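Local coordinates for protein interferon gamma receptor 1 (Gallus gallus, PDB 4EQ3) that probably binds the cytokine interferon gamma at the cell surface, as the alpha chain of its receptor, at residues T187-A192 against E208-V213; G120-V125 against N176-V181; P111-L116 against D126-E131. All blocks are in the same frame, centred on the assembly; numbering follows the deposited sequence.

All three contacts lie in the second of the two fibronectin type III-like domains of this receptor fragment. Contact 3 comes from the hairpin of strands 113-119 and 122-128. Contact 2 continues along strand 122-128 and adds strand 175-180, completing a three-stranded sheet; their centres are about 16 Å apart. Contact 1 follows both in the chain and belongs to the facing four-stranded sheet, at its edge hairpin 186-196/201-213, with its centre about 11 Å from that of contact 2 and 14 Å from that of contact 3. Ile211 meets Ile123, and Val190 meets Leu116, so the two sheets close on a shared apolar interior as a beta sandwich.

Contact 1: residues T187-A192 against E208-V213; sequences TYCVSA and ESCIWV
Cys189 and Cys210 form a disulfide straight across two antiparallel strands, SG to SG 2.0 Å. Both sulfurs stand anti to their own carbonyl carbons (chi1 -56° and -61°), which turns the SG atoms toward each other, and the bridge closes with a chi3 of 110°. The half-cystines occupy a non-hydrogen-bonded pair, and here the CA atoms come closest, 4.0 Å between Cys189 CA and Cys210 CA.

Backbone hydrogen bonds flank the bridge in two double sets. Tyr188 and Ile211 exchange two bonds, the shorter from Ile211 N to Tyr188 O at 2.8 Å; Val190 and Ser209 exchange two more, the shorter from Val190 N to Ser209 O at 2.7 Å. Each of these carbonyls also receives a CA-H, Tyr188 O from Cys210 CA at 3.1 Å and Ser209 O from Cys189 CA.

Side-chain contacts without hydrogen bonds flank the disulfide. Glu208 reaches beside it with an extended chain, placing OE1 3.4 Å from Cys189 CB; its OE2 makes a long, weak ion pair with Arg155. At the far end Thr187 meets Trp212 at about a right angle: Thr187 OG1 sits at the indole edge, 3.4 Å from Trp212 CE3, and near the ring plane. That hydroxyl makes a weak hydrogen bond with Glu158.

Apolar packing belongs to the other face. Val190 reaches Phe154 and Leu114, and Tyr188 touches Pro182 and Val181.

This hairpin is the pair that fibronectin type III nomenclature calls F and G. A covalent bond set between two double sets of hydrogen bonds should make its register hard to shift.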
ATOM      1  N   THR A 187      25.262  -9.277  18.824  1.00 45.01           N
ATOM      2  CA  THR A 187      23.920  -8.933  18.511  1.00 44.38           C
ATOM      3  C   THR A 187      23.819  -8.531  17.101  1.00 41.55           C
ATOM      4  O   THR A 187      24.658  -7.864  16.552  1.00 47.25           O
ATOM      5  CB  THR A 187      23.347  -7.904  19.397  1.00 43.47           C
ATOM      6  OG1 THR A 187      23.373  -8.390  20.706  1.00 44.25           O
ATOM      7  CG2 THR A 187      21.969  -7.672  19.019  1.00 38.99           C
ATOM      8  N   TYR A 188      22.774  -9.042  16.523  1.00 43.39           N
ATOM      9  CA  TYR A 188      22.404  -8.732  15.143  1.00 40.50           C
ATOM     10  C   TYR A 188      21.048  -8.065  15.050  1.00 34.75           C
ATOM     11  O   TYR A 188      20.098  -8.470  15.717  1.00 31.55           O
ATOM     12  CB  TYR A 188      22.422  -9.989  14.282  1.00 39.82           C
ATOM     13  CG  TYR A 188      23.810 -10.517  14.105  1.00 46.00           C
ATOM     14  CD1 TYR A 188      24.393 -11.312  15.080  1.00 48.93           C
ATOM     15  CD2 TYR A 188      24.558 -10.190  12.983  1.00 49.51           C
ATOM     16  CE1 TYR A 188      25.668 -11.786  14.932  1.00 50.90           C
ATOM     17  CE2 TYR A 188      25.835 -10.662  12.826  1.00 54.40           C
ATOM     18  CZ  TYR A 188      26.382 -11.457  13.808  1.00 54.38           C
ATOM     19  OH  TYR A 188      27.654 -11.926  13.663  1.00 59.22           O
ATOM     20  N   CYS A 189      20.967  -7.042  14.209  1.00 35.29           N
ATOM     21  CA  CYS A 189      19.725  -6.313  14.010  1.00 32.39           C
ATOM     22  C   CYS A 189      19.369  -6.281  12.540  1.00 30.82           C
ATOM     23  O   CYS A 189      20.215  -6.025  11.686  1.00 30.10           O
ATOM     24  CB  CYS A 189      19.840  -4.896  14.556  1.00 35.37           C
ATOM     25  SG  CYS A 189      20.302  -4.843  16.293  1.00 33.17           S
ATOM     26  N   VAL A 190      18.103  -6.545  12.253  1.00 34.02           N
ATOM     27  CA  VAL A 190      17.671  -6.727  10.881  1.00 34.09           C
ATOM     28  C   VAL A 190      16.417  -5.918  10.595  1.00 31.97           C
ATOM     29  O   VAL A 190      15.543  -5.758  11.471  1.00 28.87           O
ATOM     30  CB  VAL A 190      17.407  -8.216  10.580  1.00 34.23           C
ATOM     31  CG1 VAL A 190      16.024  -8.621  11.061  1.00 34.65           C
ATOM     32  CG2 VAL A 190      17.552  -8.485   9.103  1.00 36.52           C
ATOM     33  N   SER A 191      16.349  -5.407   9.367  1.00 26.08           N
ATOM     34  CA  SER A 191      15.185  -4.685   8.870  1.00 24.99           C
ATOM     35  C   SER A 191      14.907  -5.107   7.434  1.00 24.90           C
ATOM     36  O   SER A 191      15.759  -5.712   6.780  1.00 23.89           O
ATOM     37  CB  SER A 191      15.429  -3.181   8.914  1.00 27.23           C
ATOM     38  OG  SER A 191      16.460  -2.830   8.009  1.00 30.15           O
ATOM     39  N   ALA A 192      13.718  -4.792   6.937  1.00 22.02           N
ATOM     40  CA  ALA A 192      13.363  -5.206   5.583  1.00 22.98           C
ATOM     41  C   ALA A 192      12.475  -4.186   4.875  1.00 20.34           C
ATOM     42  O   ALA A 192      11.801  -3.388   5.532  1.00 18.36           O
ATOM     43  CB  ALA A 192      12.678  -6.575   5.610  1.00 21.38           C
ATOM     44  N   GLU A 208      13.982  -1.919  13.182  1.00 33.68           N
ATOM     45  CA  GLU A 208      14.968  -2.954  13.420  1.00 32.19           C
ATOM     46  C   GLU A 208      14.471  -3.962  14.447  1.00 33.05           C
ATOM     47  O   GLU A 208      13.878  -3.583  15.460  1.00 30.83           O
ATOM     48  CB  GLU A 208      16.284  -2.345  13.896  1.00 34.69           C
ATOM     49  CG  GLU A 208      17.170  -1.787  12.792  1.00 42.38           C
ATOM     50  CD  GLU A 208      18.634  -1.728  13.207  1.00 45.19           C
ATOM     51  OE1 GLU A 208      18.909  -1.650  14.427  1.00 47.52           O
ATOM     52  OE2 GLU A 208      19.509  -1.774  12.317  1.00 53.48           O
ATOM     53  N   SER A 209      14.701  -5.241  14.162  1.00 30.87           N
ATOM     54  CA  SER A 209      14.547  -6.312  15.143  1.00 29.46           C
ATOM     55  C   SER A 209      15.927  -6.864  15.452  1.00 32.03           C
ATOM     56  O   SER A 209      16.717  -7.115  14.542  1.00 31.31           O
ATOM     57  CB  SER A 209      13.662  -7.433  14.601  1.00 28.93           C
ATOM     58  OG  SER A 209      12.293  -7.096  14.692  1.00 29.94           O
ATOM     59  N   CYS A 210      16.224  -7.055  16.732  1.00 27.68           N
ATOM     60  CA  CYS A 210      17.560  -7.475  17.130  1.00 28.53           C
ATOM     61  C   CYS A 210      17.494  -8.814  17.866  1.00 29.60           C
ATOM     62  O   CYS A 210      16.469  -9.152  18.459  1.00 25.60           O
ATOM     63  CB  CYS A 210      18.224  -6.398  18.000  1.00 31.10           C
ATOM     64  SG  CYS A 210      18.462  -4.773  17.167  1.00 32.65           S
ATOM     65  N   ILE A 211      18.578  -9.584  17.804  1.00 26.95           N
ATOM     66  CA  ILE A 211      18.604 -10.891  18.459  1.00 32.25           C
ATOM     67  C   ILE A 211      20.019 -11.303  18.848  1.00 34.07           C
ATOM     68  O   ILE A 211      20.970 -11.037  18.119  1.00 33.07           O
ATOM     69  CB  ILE A 211      17.982 -11.983  17.569  1.00 29.05           C
ATOM     70  CG1 ILE A 211      17.816 -13.279  18.360  1.00 30.13           C
ATOM     71  CG2 ILE A 211      18.837 -12.228  16.337  1.00 27.86           C
ATOM     72  CD1 ILE A 211      17.267 -14.410  17.528  1.00 29.23           C
ATOM     73  N   TRP A 212      20.154 -11.949  20.003  1.00 37.98           N
ATOM     74  CA  TRP A 212      21.467 -12.392  20.461  1.00 39.50           C
ATOM     75  C   TRP A 212      21.805 -13.801  19.987  1.00 40.62           C
ATOM     76  O   TRP A 212      21.013 -14.722  20.164  1.00 42.51           O
ATOM     77  CB  TRP A 212      21.579 -12.322  21.985  1.00 45.99           C
ATOM     78  CG  TRP A 212      22.839 -12.962  22.499  1.00 46.89           C
ATOM     79  CD1 TRP A 212      23.006 -14.268  22.865  1.00 50.44           C
ATOM     80  CD2 TRP A 212      24.109 -12.326  22.692  1.00 51.67           C
ATOM     81  NE1 TRP A 212      24.302 -14.483  23.275  1.00 52.12           N
ATOM     82  CE2 TRP A 212      24.997 -13.306  23.180  1.00 54.21           C
ATOM     83  CE3 TRP A 212      24.577 -11.021  22.507  1.00 53.68           C
ATOM     84  CZ2 TRP A 212      26.328 -13.021  23.480  1.00 55.51           C
ATOM     85  CZ3 TRP A 212      25.899 -10.742  22.803  1.00 56.17           C
ATOM     86  CH2 TRP A 212      26.758 -11.738  23.288  1.00 58.39           C
ATOM     87  N   VAL A 213      22.994 -13.946  19.402  1.00 48.00           N
ATOM     88  CA  VAL A 213      23.540 -15.222  18.938  1.00 47.47           C
ATOM     89  C   VAL A 213      24.812 -15.578  19.717  1.00 50.82           C
ATOM     90  O   VAL A 213      25.863 -14.963  19.508  1.00 50.11           O
ATOM     91  CB  VAL A 213      23.891 -15.147  17.431  1.00 48.78           C
ATOM     92  CG1 VAL A 213      24.855 -16.261  17.032  1.00 48.96           C
ATOM     93  CG2 VAL A 213      22.626 -15.187  16.583  1.00 44.08           C
TER

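Contact 2: residues G120-V125 against N176-V181; sequences GAEIIV and NLSIPV
Val125, Ile123 and Val181 give up the most surface between these segments, all toward the interior of the domain. Val125 pairs with Leu177 in a hydrogen-bonded antiparallel pair: Val125 N gives a nearly straight bond to Leu177 O (2.7 Å, 174°), and Leu177 N returns one to Val125 O. Their side chains follow onto one face, with Val125 CB 4.3 Å from Leu177 CB. Leu177 goes on to Phe165 of strand 161-168, in the opposing sheet.

Ile123 repeats the pattern two residues along, paired with Ile179 through Ile123 N to Ile179 O and Ile179 N to Ile123 O, both 2.7 Å. With CG1 anti to its carbonyl carbon (chi1 -51°), Ile123 sends that branch toward Val181: Ile123 CG1 lies 3.5 Å from Val181 CG2, uncertain because Val181, just past the strand, is poorly ordered. The two side chains cross obliquely, and Phe154 touches both from the facing sheet. Val181 N makes a weak bond to Ala121 O at 3.3 Å.

On the outer face Ser178 OG donates to Glu122 OE2 at 2.9 Å, meeting it on the anti side and slightly out of the carboxylate plane. Glu122 OE1 is taken by His119. Asn176 ND2 passes 3.6 Å from Ile124 CG2 on its way to a hydrogen bond with Asp126 OD1.

These are strands B and E of the fibronectin type III fold. The contact divides largely by face: Ile123, Val125, Leu177 and Ile179 turn inward, while on the other face, shared with Ile124, the Glu122 carboxylate is held by serine and histidine, which should steady it and probably favour its charged form.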
ATOM      1  N   GLY A 120      20.250 -22.286  16.516  1.00 38.78           N
ATOM      2  CA  GLY A 120      21.677 -22.305  16.752  1.00 39.65           C
ATOM      3  C   GLY A 120      22.249 -20.965  16.337  1.00 38.82           C
ATOM      4  O   GLY A 120      21.740 -19.924  16.749  1.00 41.38           O
ATOM      5  N   ALA A 121      23.285 -20.986  15.508  1.00 40.66           N
ATOM      6  CA  ALA A 121      23.952 -19.761  15.086  1.00 40.77           C
ATOM      7  C   ALA A 121      23.365 -19.206  13.791  1.00 40.62           C
ATOM      8  O   ALA A 121      23.900 -18.260  13.218  1.00 42.67           O
ATOM      9  CB  ALA A 121      25.444 -20.000  14.928  1.00 44.09           C
ATOM     10  N   GLU A 122      22.268 -19.796  13.330  1.00 50.08           N
ATOM     11  CA  GLU A 122      21.629 -19.348  12.095  1.00 49.48           C
ATOM     12  C   GLU A 122      20.404 -18.484  12.397  1.00 47.62           C
ATOM     13  O   GLU A 122      19.492 -18.907  13.114  1.00 48.35           O
ATOM     14  CB  GLU A 122      21.230 -20.547  11.224  1.00 48.79           C
ATOM     15  CG  GLU A 122      19.743 -20.894  11.299  1.00 52.78           C
ATOM     16  CD  GLU A 122      19.382 -22.184  10.574  1.00 59.00           C
ATOM     17  OE1 GLU A 122      19.997 -23.237  10.874  1.00 59.09           O
ATOM     18  OE2 GLU A 122      18.465 -22.143   9.719  1.00 60.88           O
ATOM     19  N   ILE A 123      20.389 -17.270  11.852  1.00 35.91           N
ATOM     20  CA  ILE A 123      19.262 -16.363  12.039  1.00 32.69           C
ATOM     21  C   ILE A 123      18.176 -16.635  11.011  1.00 30.44           C
ATOM     22  O   ILE A 123      18.456 -16.866   9.832  1.00 29.21           O
ATOM     23  CB  ILE A 123      19.670 -14.889  11.910  1.00 35.19           C
ATOM     24  CG1 ILE A 123      20.870 -14.573  12.798  1.00 35.26           C
ATOM     25  CG2 ILE A 123      18.505 -13.997  12.287  1.00 30.52           C
ATOM     26  CD1 ILE A 123      20.529 -14.538  14.247  1.00 37.11           C
ATOM     27  N   ILE A 124      16.935 -16.591  11.470  1.00 32.81           N
ATOM     28  CA  ILE A 124      15.783 -16.897  10.642  1.00 31.49           C
ATOM     29  C   ILE A 124      14.871 -15.684  10.544  1.00 29.35           C
ATOM     30  O   ILE A 124      14.351 -15.193  11.552  1.00 27.23           O
ATOM     31  CB  ILE A 124      14.992 -18.077  11.229  1.00 34.41           C
ATOM     32  CG1 ILE A 124      15.852 -19.345  11.232  1.00 36.51           C
ATOM     33  CG2 ILE A 124      13.701 -18.300  10.452  1.00 35.34           C
ATOM     34  CD1 ILE A 124      15.229 -20.503  12.011  1.00 38.29           C
ATOM     35  N   VAL A 125      14.680 -15.204   9.319  1.00 30.25           N
ATOM     36  CA  VAL A 125      13.851 -14.029   9.072  1.00 27.84           C
ATOM     37  C   VAL A 125      12.550 -14.388   8.380  1.00 26.60           C
ATOM     38  O   VAL A 125      12.558 -14.944   7.288  1.00 27.51           O
ATOM     39  CB  VAL A 125      14.584 -13.016   8.202  1.00 25.37           C
ATOM     40  CG1 VAL A 125      13.693 -11.809   7.929  1.00 22.92           C
ATOM     41  CG2 VAL A 125      15.874 -12.610   8.868  1.00 25.01           C
ATOM     42  N   ASN A 176      10.675 -16.329   3.816  1.00 26.31           N
ATOM     43  CA  ASN A 176      11.500 -16.777   4.921  1.00 31.75           C
ATOM     44  C   ASN A 176      12.948 -16.868   4.464  1.00 30.57           C
ATOM     45  O   ASN A 176      13.225 -17.252   3.329  1.00 32.79           O
ATOM     46  CB  ASN A 176      10.989 -18.122   5.431  1.00 30.19           C
ATOM     47  CG  ASN A 176      11.994 -18.833   6.300  1.00 36.96           C
ATOM     48  OD1 ASN A 176      13.036 -19.287   5.819  1.00 39.57           O
ATOM     49  ND2 ASN A 176      11.685 -18.949   7.592  1.00 34.82           N
ATOM     50  N   LEU A 177      13.874 -16.510   5.344  1.00 31.44           N
ATOM     51  CA  LEU A 177      15.286 -16.523   4.995  1.00 34.31           C
ATOM     52  C   LEU A 177      16.115 -16.998   6.179  1.00 38.47           C
ATOM     53  O   LEU A 177      15.875 -16.584   7.317  1.00 34.64           O
ATOM     54  CB  LEU A 177      15.722 -15.115   4.593  1.00 34.37           C
ATOM     55  CG  LEU A 177      17.116 -14.900   4.015  1.00 35.54           C
ATOM     56  CD1 LEU A 177      17.263 -15.647   2.697  1.00 38.45           C
ATOM     57  CD2 LEU A 177      17.371 -13.407   3.827  1.00 33.61           C
ATOM     58  N   SER A 178      17.080 -17.876   5.914  1.00 41.09           N
ATOM     59  CA  SER A 178      18.050 -18.282   6.928  1.00 43.27           C
ATOM     60  C   SER A 178      19.387 -17.630   6.636  1.00 46.00           C
ATOM     61  O   SER A 178      19.790 -17.516   5.482  1.00 46.36           O
ATOM     62  CB  SER A 178      18.207 -19.802   6.983  1.00 47.44           C
ATOM     63  OG  SER A 178      17.232 -20.385   7.835  1.00 50.33           O
ATOM     64  N   ILE A 179      20.072 -17.191   7.681  1.00 39.38           N
ATOM     65  CA  ILE A 179      21.318 -16.467   7.495  1.00 42.41           C
ATOM     66  C   ILE A 179      22.359 -16.903   8.512  1.00 44.71           C
ATOM     67  O   ILE A 179      22.081 -16.959   9.709  1.00 44.36           O
ATOM     68  CB  ILE A 179      21.104 -14.940   7.578  1.00 41.14           C
ATOM     69  CG1 ILE A 179      20.154 -14.476   6.470  1.00 40.52           C
ATOM     70  CG2 ILE A 179      22.425 -14.205   7.465  1.00 43.40           C
ATOM     71  CD1 ILE A 179      19.904 -12.977   6.457  1.00 39.70           C
ATOM     72  N   PRO A 180      23.563 -17.233   8.024  1.00 64.20           N
ATOM     73  CA  PRO A 180      24.706 -17.625   8.855  1.00 64.79           C
ATOM     74  C   PRO A 180      25.342 -16.434   9.569  1.00 68.38           C
ATOM     75  O   PRO A 180      25.535 -15.369   8.979  1.00 69.19           O
ATOM     76  CB  PRO A 180      25.681 -18.213   7.839  1.00 66.08           C
ATOM     77  CG  PRO A 180      25.361 -17.497   6.573  1.00 67.51           C
ATOM     78  CD  PRO A 180      23.874 -17.311   6.587  1.00 63.65           C
ATOM     79  N   VAL A 181      25.586 -16.633  10.830  1.00 72.83           N
ATOM     80  CA  VAL A 181      26.116 -15.560  11.617  1.00 75.35           C
ATOM     81  C   VAL A 181      27.528 -15.952  11.959  1.00 79.81           C
ATOM     82  O   VAL A 181      27.710 -16.973  12.596  1.00 75.32           O
ATOM     83  CB  VAL A 181      25.237 -15.327  12.828  1.00 74.52           C
ATOM     84  CG1 VAL A 181      26.013 -15.133  14.116  1.00 76.36           C
ATOM     85  CG2 VAL A 181      24.304 -14.226  12.565  1.00 72.21           C
TER

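Contact 3: residues P111-L116 against D126-E131; sequences PPKLNL and DVYHPE
Lys113 N gives a hydrogen bond to Tyr128 O (2.8 Å, 144°), and Tyr128 N answers to Lys113 O. Two residues on the exchange recurs: Asn115 N meets Asp126 O at 2.8 Å, and Asp126 N bonds Asn115 O. Between these pairs Leu114 faces Val127, and Val127 CA brings its hydrogen to Lys113 O at 3.3 Å. This is the open end of the A-B hairpin of a fibronectin type III domain, where the chain enters from the linker to the first domain. Tyr128 CG lies between the backbone N and the carbonyl carbon (chi1 81°), with the ring beside Lys113; the two side chains lie side by side and point the same way, with Lys113 CB 3.9 Å from Tyr128 CE1. Pro130 CD sits over the centre of one face of the Tyr128 ring. Past the strands, Pro112 CA lies over a face of the His129 ring, a CH-pi contact 3.7 Å from the ring centroid. Pro112 CB also packs 3.6 Å from Val127 CG2, on the side of the strands where Leu114 meets Ala192 of the opposing sheet. The imidazole is held at both nitrogens, His129 NE2 by Gly110 O and His129 ND1 by Tyr150 OH, while Phe132 stacks on the ring.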
ATOM      1  N   PRO A 111       5.828  -0.473   5.996  1.00 20.26           N
ATOM      2  CA  PRO A 111       6.812  -1.457   6.446  1.00 19.44           C
ATOM      3  C   PRO A 111       6.202  -2.856   6.525  1.00 19.85           C
ATOM      4  O   PRO A 111       5.015  -3.009   6.834  1.00 21.32           O
ATOM      5  CB  PRO A 111       7.214  -0.953   7.833  1.00 23.83           C
ATOM      6  CG  PRO A 111       6.123  -0.022   8.261  1.00 24.75           C
ATOM      7  CD  PRO A 111       5.562   0.572   6.997  1.00 20.27           C
ATOM      8  N   PRO A 112       7.003  -3.882   6.219  1.00 21.76           N
ATOM      9  CA  PRO A 112       6.509  -5.251   6.355  1.00 21.04           C
ATOM     10  C   PRO A 112       6.543  -5.697   7.816  1.00 23.81           C
ATOM     11  O   PRO A 112       7.255  -5.111   8.628  1.00 23.19           O
ATOM     12  CB  PRO A 112       7.528  -6.061   5.562  1.00 19.68           C
ATOM     13  CG  PRO A 112       8.781  -5.274   5.660  1.00 22.97           C
ATOM     14  CD  PRO A 112       8.360  -3.835   5.645  1.00 21.42           C
ATOM     15  N   LYS A 113       5.781  -6.734   8.132  1.00 22.60           N
ATOM     16  CA  LYS A 113       5.852  -7.369   9.434  1.00 25.38           C
ATOM     17  C   LYS A 113       7.043  -8.315   9.406  1.00 27.64           C
ATOM     18  O   LYS A 113       7.196  -9.101   8.474  1.00 26.79           O
ATOM     19  CB  LYS A 113       4.555  -8.129   9.705  1.00 26.47           C
ATOM     20  CG  LYS A 113       4.462  -8.757  11.081  1.00 33.37           C
ATOM     21  CD  LYS A 113       4.533  -7.706  12.177  1.00 37.62           C
ATOM     22  CE  LYS A 113       4.439  -8.348  13.567  1.00 44.58           C
ATOM     23  NZ  LYS A 113       4.545  -7.338  14.672  1.00 51.67           N
ATOM     24  N   LEU A 114       7.904  -8.233  10.412  1.00 25.66           N
ATOM     25  CA  LEU A 114       9.130  -9.022  10.394  1.00 26.68           C
ATOM     26  C   LEU A 114       9.325  -9.767  11.703  1.00 30.43           C
ATOM     27  O   LEU A 114       9.399  -9.148  12.762  1.00 28.73           O
ATOM     28  CB  LEU A 114      10.331  -8.110  10.139  1.00 27.05           C
ATOM     29  CG  LEU A 114      11.682  -8.779   9.854  1.00 29.27           C
ATOM     30  CD1 LEU A 114      12.598  -7.849   9.068  1.00 29.51           C
ATOM     31  CD2 LEU A 114      12.370  -9.267  11.122  1.00 30.13           C
ATOM     32  N   ASN A 115       9.411 -11.092  11.637  1.00 35.47           N
ATOM     33  CA  ASN A 115       9.723 -11.879  12.832  1.00 36.11           C
ATOM     34  C   ASN A 115      11.136 -12.450  12.788  1.00 35.62           C
ATOM     35  O   ASN A 115      11.579 -12.964  11.760  1.00 32.95           O
ATOM     36  CB  ASN A 115       8.712 -13.012  13.047  1.00 36.01           C
ATOM     37  CG  ASN A 115       8.891 -13.695  14.398  1.00 46.34           C
ATOM     38  OD1 ASN A 115       9.063 -14.917  14.485  1.00 46.10           O
ATOM     39  ND2 ASN A 115       8.879 -12.895  15.464  1.00 45.86           N
ATOM     40  N   LEU A 116      11.822 -12.379  13.923  1.00 32.16           N
ATOM     41  CA  LEU A 116      13.220 -12.762  14.015  1.00 30.96           C
ATOM     42  C   LEU A 116      13.403 -13.873  15.037  1.00 32.75           C
ATOM     43  O   LEU A 116      13.025 -13.725  16.203  1.00 32.22           O
ATOM     44  CB  LEU A 116      14.057 -11.554  14.433  1.00 31.71           C
ATOM     45  CG  LEU A 116      15.547 -11.572  14.101  1.00 33.97           C
ATOM     46  CD1 LEU A 116      15.731 -11.760  12.603  1.00 34.74           C
ATOM     47  CD2 LEU A 116      16.217 -10.291  14.574  1.00 33.15           C
ATOM     48  N   ASP A 126      11.427 -14.088   9.025  1.00 23.86           N
ATOM     49  CA  ASP A 126      10.139 -14.239   8.379  1.00 22.50           C
ATOM     50  C   ASP A 126       9.611 -12.845   8.100  1.00 25.70           C
ATOM     51  O   ASP A 126       9.567 -11.994   8.988  1.00 23.83           O
ATOM     52  CB  ASP A 126       9.159 -15.020   9.253  1.00 22.39           C
ATOM     53  CG  ASP A 126       9.514 -16.503   9.354  1.00 30.90           C
ATOM     54  OD1 ASP A 126       9.336 -17.243   8.351  1.00 29.70           O
ATOM     55  OD2 ASP A 126       9.976 -16.926  10.441  1.00 29.91           O
ATOM     56  N   VAL A 127       9.219 -12.604   6.857  1.00 25.61           N
ATOM     57  CA  VAL A 127       8.764 -11.281   6.481  1.00 27.49           C
ATOM     58  C   VAL A 127       7.560 -11.380   5.556  1.00 26.57           C
ATOM     59  O   VAL A 127       7.524 -12.233   4.671  1.00 27.28           O
ATOM     60  CB  VAL A 127       9.901 -10.494   5.819  1.00 28.33           C
ATOM     61  CG1 VAL A 127      10.411 -11.247   4.587  1.00 26.54           C
ATOM     62  CG2 VAL A 127       9.450  -9.076   5.464  1.00 27.85           C
ATOM     63  N   TYR A 128       6.565 -10.526   5.788  1.00 26.59           N
ATOM     64  CA  TYR A 128       5.397 -10.437   4.916  1.00 25.03           C
ATOM     65  C   TYR A 128       4.558  -9.198   5.247  1.00 26.16           C
ATOM     66  O   TYR A 128       4.846  -8.481   6.208  1.00 23.34           O
ATOM     67  CB  TYR A 128       4.550 -11.705   5.023  1.00 27.72           C
ATOM     68  CG  TYR A 128       3.620 -11.742   6.217  1.00 28.22           C
ATOM     69  CD1 TYR A 128       4.110 -11.613   7.510  1.00 30.73           C
ATOM     70  CD2 TYR A 128       2.252 -11.930   6.047  1.00 32.18           C
ATOM     71  CE1 TYR A 128       3.262 -11.662   8.608  1.00 33.58           C
ATOM     72  CE2 TYR A 128       1.395 -11.979   7.135  1.00 33.87           C
ATOM     73  CZ  TYR A 128       1.906 -11.843   8.413  1.00 33.42           C
ATOM     74  OH  TYR A 128       1.055 -11.885   9.492  1.00 40.66           O
ATOM     75  N   HIS A 129       3.533  -8.951   4.432  1.00 23.52           N
ATOM     76  CA  HIS A 129       2.608  -7.836   4.624  1.00 20.86           C
ATOM     77  C   HIS A 129       1.198  -8.355   4.842  1.00 23.47           C
ATOM     78  O   HIS A 129       0.495  -8.635   3.863  1.00 23.05           O
ATOM     79  CB  HIS A 129       2.571  -6.978   3.363  1.00 21.31           C
ATOM     80  CG  HIS A 129       3.573  -5.871   3.346  1.00 19.91           C
ATOM     81  ND1 HIS A 129       4.850  -6.031   2.861  1.00 20.27           N
ATOM     82  CD2 HIS A 129       3.482  -4.581   3.748  1.00 20.35           C
ATOM     83  CE1 HIS A 129       5.506  -4.889   2.966  1.00 20.50           C
ATOM     84  NE2 HIS A 129       4.695  -3.991   3.498  1.00 19.13           N
ATOM     85  N   PRO A 130       0.756  -8.461   6.111  1.00 27.62           N
ATOM     86  CA  PRO A 130      -0.589  -8.991   6.382  1.00 26.64           C
ATOM     87  C   PRO A 130      -1.681  -8.174   5.690  1.00 24.95           C
ATOM     88  O   PRO A 130      -2.756  -8.693   5.387  1.00 25.78           O
ATOM     89  CB  PRO A 130      -0.719  -8.870   7.910  1.00 28.92           C
ATOM     90  CG  PRO A 130       0.293  -7.856   8.303  1.00 30.03           C
ATOM     91  CD  PRO A 130       1.436  -8.034   7.344  1.00 25.01           C
ATOM     92  N   GLU A 131      -1.441  -6.905   5.429  1.00 24.23           N
ATOM     93  CA  GLU A 131      -2.401  -6.037   4.783  1.00 27.01           C
ATOM     94  C   GLU A 131      -2.654  -6.320   3.321  1.00 27.77           C
ATOM     95  O   GLU A 131      -3.637  -5.964   2.807  1.00 26.80           O
ATOM     96  CB  GLU A 131      -1.975  -4.612   4.896  1.00 27.85           C
ATOM     97  CG  GLU A 131      -1.545  -4.243   6.234  1.00 34.16           C
ATOM     98  CD  GLU A 131      -0.026  -4.193   6.396  1.00 32.31           C
ATOM     99  OE1 GLU A 131       0.365  -3.291   7.135  1.00 36.19           O
ATOM    100  OE2 GLU A 131       0.743  -5.020   5.831  1.00 26.37           O
TER
HETATM  101  O   HOH W   1       3.319  -4.745   7.138  1.00 36.85           O
HETATM  102  O   HOH W   2       2.732  -1.714   6.452  1.00 36.85           O